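Local coordinates for protein UDP-N-acetylmuramate--L-alanine ligase (Thermotoga maritima, PDB 1J6U) that joins L-alanine to UDP-N-acetylmuramate at the expense of ATP, an early step in building the peptidoglycan of the bacterial cell wall, at residues R90-M93 / P97-N100. Numbering follows the deposited sequence.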
ATOM      1  N   ARG A  90     -20.134 -20.881 -13.883  1.00 41.67           N
ATOM      2  CA  ARG A  90     -21.567 -20.777 -13.675  1.00 39.86           C
ATOM      3  C   ARG A  90     -22.052 -19.464 -14.283  1.00 44.95           C
ATOM      4  O   ARG A  90     -22.964 -19.449 -15.120  1.00 49.67           O
ATOM      5  CB  ARG A  90     -21.925 -20.825 -12.199  1.00 31.31           C
ATOM      6  CG  ARG A  90     -23.366 -20.406 -11.926  1.00 41.47           C
ATOM      7  CD  ARG A  90     -24.402 -21.517 -12.219  1.00 40.02           C
ATOM      8  NE  ARG A  90     -24.826 -22.106 -10.970  1.00 44.86           N
ATOM      9  CZ  ARG A  90     -26.031 -21.967 -10.438  1.00 47.85           C
ATOM     10  NH1 ARG A  90     -26.956 -21.265 -11.063  1.00 40.73           N
ATOM     11  NH2 ARG A  90     -26.291 -22.503  -9.253  1.00 48.53           N
ATOM     12  N   ALA A  91     -21.418 -18.369 -13.896  1.00 41.61           N
ATOM     13  CA  ALA A  91     -21.799 -17.064 -14.420  1.00 42.65           C
ATOM     14  C   ALA A  91     -21.840 -17.066 -15.946  1.00 45.07           C
ATOM     15  O   ALA A  91     -22.769 -16.537 -16.546  1.00 40.40           O
ATOM     16  CB  ALA A  91     -20.830 -15.986 -13.933  1.00 38.78           C
ATOM     17  N   ARG A  92     -20.843 -17.648 -16.596  1.00 39.49           N
ATOM     18  CA  ARG A  92     -20.905 -17.613 -18.040  1.00 42.73           C
ATOM     19  C   ARG A  92     -22.024 -18.474 -18.576  1.00 40.90           C
ATOM     20  O   ARG A  92     -22.710 -18.103 -19.515  1.00 36.78           O
ATOM     21  CB  ARG A  92     -19.576 -18.006 -18.660  1.00 31.03           C
ATOM     22  CG  ARG A  92     -18.516 -16.973 -18.390  1.00 37.20           C
ATOM     23  CD  ARG A  92     -17.582 -16.820 -19.543  1.00 43.22           C
ATOM     24  NE  ARG A  92     -16.211 -16.676 -19.069  1.00 71.07           N
ATOM     25  CZ  ARG A  92     -15.625 -15.517 -18.803  1.00 76.90           C
ATOM     26  NH1 ARG A  92     -16.296 -14.377 -18.976  1.00 76.05           N
ATOM     27  NH2 ARG A  92     -14.374 -15.506 -18.351  1.00 75.34           N
HETATM   28  N   MSE A  93     -22.242 -19.619 -17.972  1.00 46.90           N
HETATM   29  CA  MSE A  93     -23.296 -20.451 -18.483  1.00 47.27           C
HETATM   30  C   MSE A  93     -24.639 -19.827 -18.172  1.00 47.67           C
HETATM   31  O   MSE A  93     -25.575 -19.932 -18.961  1.00 57.44           O
HETATM   32  CB  MSE A  93     -23.177 -21.859 -17.921  1.00 44.02           C
HETATM   33  CG  MSE A  93     -22.187 -22.698 -18.707  1.00 56.81           C
HETATM   34 SE   MSE A  93     -22.096 -24.468 -17.978  1.00 70.31          SE
HETATM   35  CE  MSE A  93     -23.928 -25.047 -18.412  1.00 78.59           C
ATOM     36  N   PRO A  97     -23.529 -11.094 -17.025  1.00 41.94           N
ATOM     37  CA  PRO A  97     -22.414 -10.227 -17.438  1.00 43.22           C
ATOM     38  C   PRO A  97     -21.298 -10.260 -16.383  1.00 43.52           C
ATOM     39  O   PRO A  97     -21.545 -10.229 -15.165  1.00 35.24           O
ATOM     40  CB  PRO A  97     -23.067  -8.861 -17.559  1.00 43.01           C
ATOM     41  CG  PRO A  97     -24.186  -8.937 -16.484  1.00 54.48           C
ATOM     42  CD  PRO A  97     -24.751 -10.321 -16.742  1.00 34.82           C
ATOM     43  N   ILE A  98     -20.074 -10.357 -16.868  1.00 40.68           N
ATOM     44  CA  ILE A  98     -18.915 -10.454 -16.006  1.00 44.11           C
ATOM     45  C   ILE A  98     -18.005  -9.307 -16.324  1.00 47.51           C
ATOM     46  O   ILE A  98     -17.724  -9.034 -17.493  1.00 43.58           O
ATOM     47  CB  ILE A  98     -18.130 -11.745 -16.264  1.00 42.27           C
ATOM     48  CG1 ILE A  98     -18.929 -12.940 -15.769  1.00 40.64           C
ATOM     49  CG2 ILE A  98     -16.783 -11.702 -15.552  1.00 40.27           C
ATOM     50  CD1 ILE A  98     -18.498 -14.206 -16.457  1.00 34.74           C
ATOM     51  N   GLU A  99     -17.549  -8.631 -15.279  1.00 45.87           N
ATOM     52  CA  GLU A  99     -16.661  -7.524 -15.484  1.00 48.23           C
ATOM     53  C   GLU A  99     -15.401  -7.627 -14.666  1.00 36.73           C
ATOM     54  O   GLU A  99     -15.371  -8.310 -13.628  1.00 42.36           O
ATOM     55  CB  GLU A  99     -17.384  -6.238 -15.197  1.00 54.01           C
ATOM     56  CG  GLU A  99     -17.035  -5.236 -16.231  1.00 82.47           C
ATOM     57  CD  GLU A  99     -18.161  -4.299 -16.458  1.00 97.63           C
ATOM     58  OE1 GLU A  99     -19.308  -4.807 -16.551  1.00 89.24           O
ATOM     59  OE2 GLU A  99     -17.891  -3.073 -16.544  1.00105.75           O
ATOM     60  N   ASN A 100     -14.353  -6.981 -15.174  1.00 38.15           N
ATOM     61  CA  ASN A 100     -13.045  -6.942 -14.518  1.00 37.16           C
ATOM     62  C   ASN A 100     -12.939  -5.747 -13.585  1.00 45.12           C
ATOM     63  O   ASN A 100     -13.403  -4.652 -13.910  1.00 49.11           O
ATOM     64  CB  ASN A 100     -11.944  -6.914 -15.570  1.00 44.34           C
ATOM     65  CG  ASN A 100     -11.858  -8.245 -16.333  1.00 58.23           C
ATOM     66  OD1 ASN A 100     -11.662  -9.305 -15.726  1.00 63.02           O
ATOM     67  ND2 ASN A 100     -12.026  -8.198 -17.652  1.00 52.06           N
TER
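Ile98 reaches out from an edge strand to meet Ala91 and Arg92 on the last turn of a helix, closing a beta-alpha-beta crossover in which strand 74-77, helix 86-93 and strand 98-100 follow one another in the N-terminal, Rossmann-like domain of this Mur ligase. From CB the isoleucine side chain forks. CG2 lies anti to the backbone N, while CG1 lies anti to the carbonyl carbon (chi1 -70°), which sends this longer branch to the helix. CG1, a methylene, comes 4.0 Å from CB of Ala91, and CD1 of Ile98 lies 3.9 Å from that alanine CB. A small residue suits this buried helix position: with a single methyl to offer, Ala91 lets helix and strand approach until its CA and that of Ile98 are 7.4 Å apart, and it also touches Val75 of the neighbouring strand. Beta-branched isoleucine suits a strand, and its CG1-CD1 arm is long enough to reach the helix. The side chains of Ile98 and Arg92 cross at about a right angle, with CD1 at the meeting point. Bends at chi2 and chi3 bring both CG and the obliquely turned guanidinium of Arg92 against this methyl. NH2 of the same guanidinium forms a salt bridge with Asp83, which probably limits its freedom to swing away. CD1 of Ile98 thus sits 3.4 Å from CG of Arg92 and equally 3.4 Å from its NH1.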